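PDB 5GHG: aminotransferase class-III from Ochrobactrum anthropi, which probably catalyses pyridoxal-phosphate-dependent transfer of amino groups between amines and carbonyl compounds, as an omega-transaminase of the class-III family. Local coordinates for residues E66-E71 with A335-A340; P369-V374 with V383-D388. The protein carries 1 engineered substitution. All blocks are in the same frame, centred on the assembly; numbering follows the deposited sequence.

Interaction 1: residues E66-E71 with A335-A340; sequences EPRLAE and ALENLA
R68 and E337 meet across two helices in a side-on salt bridge in which two of the guanidinium nitrogens, NE and NH2, grip a single oxygen. NE of R68 lies 2.7 Å from OE2 of E337, and NH2 of R68 lies 2.9 Å from the same OE2. The oxygen sits at the edge of the guanidinium, near its plane, while the carboxylate is turned 66° against that plane; NE meets it nearly along the C-O bond and NH2 from above the carboxylate. E337 presents this oxygen by leaving its backbone with CG anti to N (chi1 179°) and bending at chi2. Beside the ion pair, CD2 of L69 rests between the E337 side chain and the 337-338 backbone, 3.5 Å from N of N338 and 3.6 Å from CG of E337. An alanine in place of R68 would probably leave the E337 carboxylate without its charged mate and free to turn. A water donates to the R68 carbonyl oxygen and, weakly, to OE2 of E337. Further out, E344 takes NH1 of R68, S291 bonds OD1 of N338, and E66 pairs through OE2 with R345. E66 also caps the first helix: OE1 of E66 accepts from the backbone N of R68 at 3.1 Å, which probably steadies the turn that carries the arginine. With axes 9.2 Å apart at 150°, the N-capped start 67-71 and 335-340 form a nearly antiparallel helix-helix packing with a buried leucine and a partly exposed salt bridge.

Interaction 2: residues P369-V374 with V383-D388; sequences PLVGEV and VELVTD
V371 faces L385 and V374 faces V383 as antiparallel non-hydrogen-bonded pairs, but between them G372 and E373 both lie opposite E384, shifting the register by one. N of G372 donates to O of E384 at 2.7 Å, and N of E373 donates weakly to O of E384 at 3.3 Å. N of E384 returns a bond to O of E373 at 2.9 Å, and N of V386 bonds to O of L370 at 2.9 Å. Set in the hairpin of strands 371-377 and 380-385 at the edge of a mixed sheet, this is a classic beta bulge. The chain turns a corner at G372, and CA of G372 lies 3.7 Å from CG2 of V386. V371, V374, V383 and L385 share one face, where CG2 of V371 reaches CG1 of V383 at 4.0 Å and helix 433-455 covers V371 and L385 through L447. On the other, E373 and E384 leave with CG anti to the backbone N (chi1 178° and -175°) and run out extended, OE1 of E373 4.4 Å from OE1 of E384; R375 bridges both, probably easing the repulsion, while R188 takes OE2 of E384 and H185 bonds OE1 of E373. CD2 of L370 lies 4.0 Å from CG2 of T387.

Interactions 1 and 2 stand on opposite sides of the chain's centre, about 39 Å apart between centres and about 25 Å between nearest atoms, and they share no helix or strand. Interaction 1 is partly buried and joins helices 67-77 and 329-344, far apart in sequence; no direct backbone-to-backbone bond links its segments, which are held mainly by side chains. Interaction 2 is more deeply buried and local, closing a hairpin by main-chain bonding along a sheet edge. Charge is handled differently too: opposite charges meet directly across the helix pair, whereas on the hairpin two like-charged acids lie side by side and find their cations outside both segments.

Interaction 1: residues E66-E71 with A335-A340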
loop_
_atom_site.group_PDB
_atom_site.type_symbol
_atom_site.label_atom_id
_atom_site.label_comp_id
_atom_site.label_asym_id
_atom_site.label_seq_id
_atom_site.Cartn_x
_atom_site.Cartn_y
_atom_site.Cartn_z
ATOM N N GLU B 66 8.101 10.288 20.561
ATOM C CA GLU B 66 8.900 11.397 20.040
ATOM C C GLU B 66 7.956 12.520 19.631
ATOM O O GLU B 66 7.474 12.555 18.490
ATOM C CB GLU B 66 9.773 10.942 18.872
ATOM C CG GLU B 66 10.704 12.033 18.357
ATOM C CD GLU B 66 11.292 12.873 19.490
ATOM O OE1 GLU B 66 10.779 14.002 19.746
ATOM O OE2 GLU B 66 12.266 12.388 20.139
ATOM N N PRO B 67 7.649 13.462 20.530
ATOM C CA PRO B 67 6.621 14.462 20.218
ATOM C C PRO B 67 7.011 15.454 19.133
ATOM O O PRO B 67 6.111 16.103 18.586
ATOM C CB PRO B 67 6.383 15.162 21.574
ATOM C CG PRO B 67 7.611 14.914 22.363
ATOM C CD PRO B 67 8.118 13.560 21.926
ATOM N N ARG B 68 8.290 15.584 18.780
ATOM C CA ARG B 68 8.658 16.452 17.659
ATOM C C ARG B 68 7.991 16.000 16.350
ATOM O O ARG B 68 7.657 16.826 15.497
ATOM C CB ARG B 68 10.178 16.470 17.451
ATOM C CG ARG B 68 10.940 17.408 18.353
ATOM C CD ARG B 68 12.446 17.285 18.134
ATOM N NE ARG B 68 12.882 17.743 16.815
ATOM C CZ ARG B 68 14.164 17.855 16.447
ATOM N NH1 ARG B 68 15.133 17.562 17.304
ATOM N NH2 ARG B 68 14.480 18.266 15.224
ATOM N N LEU B 69 7.816 14.695 16.175
ATOM C CA LEU B 69 7.195 14.192 14.954
ATOM C C LEU B 69 5.697 14.523 14.909
ATOM O O LEU B 69 5.163 14.835 13.848
ATOM C CB LEU B 69 7.443 12.697 14.823
ATOM C CG LEU B 69 8.885 12.259 14.632
ATOM C CD1 LEU B 69 8.933 10.759 14.309
ATOM C CD2 LEU B 69 9.559 13.076 13.548
ATOM N N ALA B 70 5.022 14.473 16.061
ATOM C CA ALA B 70 3.626 14.896 16.137
ATOM C C ALA B 70 3.462 16.373 15.749
ATOM O O ALA B 70 2.537 16.733 15.023
ATOM C CB ALA B 70 3.065 14.656 17.533
ATOM N N GLU B 71 4.360 17.226 16.228
ATOM C CA GLU B 71 4.282 18.642 15.867
ATOM C C GLU B 71 4.541 18.856 14.377
ATOM O O GLU B 71 3.910 19.708 13.753
ATOM C CB GLU B 71 5.290 19.462 16.702
ATOM C CG GLU B 71 5.232 20.931 16.348
ATOM C CD GLU B 71 5.906 21.846 17.377
ATOM O OE1 GLU B 71 6.670 22.717 16.925
ATOM O OE2 GLU B 71 5.651 21.708 18.596
ATOM N N ALA B 335 8.729 12.413 7.790
ATOM C CA ALA B 335 9.974 11.747 7.446
ATOM C C ALA B 335 11.161 12.723 7.503
ATOM O O ALA B 335 12.251 12.367 7.969
ATOM C CB ALA B 335 9.879 11.096 6.069
ATOM N N LEU B 336 10.958 13.952 7.020
ATOM C CA LEU B 336 12.030 14.942 7.069
ATOM C C LEU B 336 12.458 15.227 8.506
ATOM O O LEU B 336 13.653 15.308 8.804
ATOM C CB LEU B 336 11.584 16.236 6.400
ATOM C CG LEU B 336 11.850 16.374 4.915
ATOM C CD1 LEU B 336 10.988 17.523 4.360
ATOM C CD2 LEU B 336 13.337 16.617 4.660
ATOM N N GLU B 337 11.488 15.425 9.401
ATOM C CA GLU B 337 11.816 15.683 10.793
ATOM C C GLU B 337 12.424 14.451 11.459
ATOM O O GLU B 337 13.319 14.572 12.310
ATOM C CB GLU B 337 10.593 16.150 11.556
ATOM C CG GLU B 337 10.848 16.428 13.019
ATOM C CD GLU B 337 11.473 17.781 13.262
ATOM O OE1 GLU B 337 11.694 18.510 12.276
ATOM O OE2 GLU B 337 11.734 18.120 14.436
ATOM N N ASN B 338 11.969 13.261 11.073
ATOM C CA ASN B 338 12.579 12.030 11.588
ATOM C C ASN B 338 14.063 11.951 11.188
ATOM O O ASN B 338 14.933 11.627 12.015
ATOM C CB ASN B 338 11.791 10.822 11.093
ATOM C CG ASN B 338 12.371 9.498 11.555
ATOM O OD1 ASN B 338 12.249 9.129 12.724
ATOM N ND2 ASN B 338 12.989 8.763 10.633
ATOM N N LEU B 339 14.370 12.265 9.939
ATOM C CA LEU B 339 15.766 12.220 9.498
ATOM C C LEU B 339 16.602 13.260 10.231
ATOM O O LEU B 339 17.754 12.996 10.606
ATOM C CB LEU B 339 15.847 12.412 7.993
ATOM C CG LEU B 339 15.158 11.299 7.198
ATOM C CD1 LEU B 339 15.237 11.563 5.713
ATOM C CD2 LEU B 339 15.731 9.942 7.549
ATOM N N ALA B 340 16.023 14.434 10.464
ATOM C CA ALA B 340 16.707 15.484 11.218
ATOM C C ALA B 340 17.030 15.038 12.638
ATOM O O ALA B 340 18.114 15.324 13.149
ATOM C CB ALA B 340 15.872 16.763 11.234
HETATM O O HOH W 1 8.588 19.535 14.871
#

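Interaction 2: residues P369-V374 with V383-D388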
loop_
_atom_site.group_PDB
_atom_site.type_symbol
_atom_site.label_atom_id
_atom_site.label_comp_id
_atom_site.label_asym_id
_atom_site.label_seq_id
_atom_site.Cartn_x
_atom_site.Cartn_y
_atom_site.Cartn_z
ATOM N N PRO B 369 22.992 -24.575 25.606
ATOM C CA PRO B 369 22.566 -25.820 24.948
ATOM C C PRO B 369 21.437 -25.648 23.941
ATOM O O PRO B 369 21.266 -26.514 23.079
ATOM C CB PRO B 369 22.125 -26.710 26.121
ATOM C CG PRO B 369 21.946 -25.785 27.275
ATOM C CD PRO B 369 22.925 -24.669 27.070
ATOM N N LEU B 370 20.674 -24.559 24.009
ATOM C CA LEU B 370 19.566 -24.335 23.087
ATOM C C LEU B 370 19.916 -23.443 21.904
ATOM O O LEU B 370 19.054 -23.190 21.061
ATOM C CB LEU B 370 18.385 -23.720 23.837
ATOM C CG LEU B 370 17.630 -24.651 24.777
ATOM C CD1 LEU B 370 16.474 -23.892 25.416
ATOM C CD2 LEU B 370 17.116 -25.859 24.021
ATOM N N VAL B 371 21.140 -22.940 21.822
ATOM C CA VAL B 371 21.479 -21.924 20.826
ATOM C C VAL B 371 22.263 -22.615 19.696
ATOM O O VAL B 371 23.377 -23.097 19.909
ATOM C CB VAL B 371 22.247 -20.775 21.438
ATOM C CG1 VAL B 371 22.808 -19.857 20.336
ATOM C CG2 VAL B 371 21.338 -19.962 22.377
ATOM N N GLY B 372 21.680 -22.656 18.500
ATOM C CA GLY B 372 22.367 -23.217 17.357
ATOM C C GLY B 372 23.294 -22.219 16.699
ATOM O O GLY B 372 24.407 -22.567 16.297
ATOM N N GLU B 373 22.843 -20.970 16.573
ATOM C CA GLU B 373 23.660 -19.912 15.966
ATOM C C GLU B 373 23.234 -18.565 16.492
ATOM O O GLU B 373 22.037 -18.295 16.653
ATOM C CB GLU B 373 23.498 -19.905 14.428
ATOM C CG GLU B 373 24.291 -18.786 13.747
ATOM C CD GLU B 373 24.158 -18.787 12.226
ATOM O OE1 GLU B 373 23.018 -18.884 11.715
ATOM O OE2 GLU B 373 25.184 -18.705 11.536
ATOM N N VAL B 374 24.212 -17.698 16.726
ATOM C CA VAL B 374 23.975 -16.272 16.895
ATOM C C VAL B 374 24.543 -15.583 15.662
ATOM O O VAL B 374 25.694 -15.814 15.302
ATOM C CB VAL B 374 24.627 -15.743 18.190
ATOM C CG1 VAL B 374 24.409 -14.243 18.327
ATOM C CG2 VAL B 374 24.091 -16.514 19.397
ATOM N N VAL B 383 18.909 -15.138 16.912
ATOM C CA VAL B 383 19.381 -16.244 17.742
ATOM C C VAL B 383 18.565 -17.459 17.358
ATOM O O VAL B 383 17.367 -17.530 17.661
ATOM C CB VAL B 383 19.263 -15.924 19.252
ATOM C CG1 VAL B 383 19.722 -17.098 20.090
ATOM C CG2 VAL B 383 20.076 -14.687 19.607
ATOM N N GLU B 384 19.183 -18.402 16.652
ATOM C CA GLU B 384 18.461 -19.576 16.171
ATOM C C GLU B 384 18.574 -20.703 17.182
ATOM O O GLU B 384 19.680 -21.082 17.584
ATOM C CB GLU B 384 18.968 -20.037 14.802
ATOM C CG GLU B 384 18.136 -21.178 14.235
ATOM C CD GLU B 384 18.324 -21.403 12.742
ATOM O OE1 GLU B 384 18.924 -20.537 12.083
ATOM O OE2 GLU B 384 17.868 -22.456 12.231
ATOM N N LEU B 385 17.425 -21.237 17.581
ATOM C CA LEU B 385 17.333 -22.222 18.645
ATOM C C LEU B 385 17.219 -23.632 18.085
ATOM O O LEU B 385 16.557 -23.857 17.059
ATOM C CB LEU B 385 16.124 -21.922 19.541
ATOM C CG LEU B 385 16.082 -20.521 20.141
ATOM C CD1 LEU B 385 14.849 -20.344 21.006
ATOM C CD2 LEU B 385 17.358 -20.218 20.937
ATOM N N VAL B 386 17.836 -24.580 18.782
ATOM C CA VAL B 386 17.804 -26.002 18.432
ATOM C C VAL B 386 17.836 -26.788 19.740
ATOM O O VAL B 386 18.243 -26.274 20.775
ATOM C CB VAL B 386 19.012 -26.404 17.543
ATOM C CG1 VAL B 386 19.002 -25.643 16.227
ATOM C CG2 VAL B 386 20.308 -26.134 18.266
ATOM N N THR B 387 17.410 -28.049 19.687
ATOM C CA THR B 387 17.657 -28.955 20.812
ATOM C C THR B 387 18.761 -29.965 20.552
ATOM O O THR B 387 19.272 -30.559 21.500
ATOM C CB THR B 387 16.381 -29.712 21.215
ATOM O OG1 THR B 387 15.804 -30.346 20.071
ATOM C CG2 THR B 387 15.372 -28.751 21.816
ATOM N N ASP B 388 19.146 -30.164 19.296
ATOM C CA ASP B 388 20.248 -31.061 18.936
ATOM C C ASP B 388 21.196 -30.249 18.065
ATOM O O ASP B 388 20.908 -30.008 16.884
ATOM C CB ASP B 388 19.712 -32.308 18.231
ATOM C CG ASP B 388 20.829 -33.311 17.854
ATOM O OD1 ASP B 388 22.003 -32.906 17.666
ATOM O OD2 ASP B 388 20.500 -34.501 17.731
#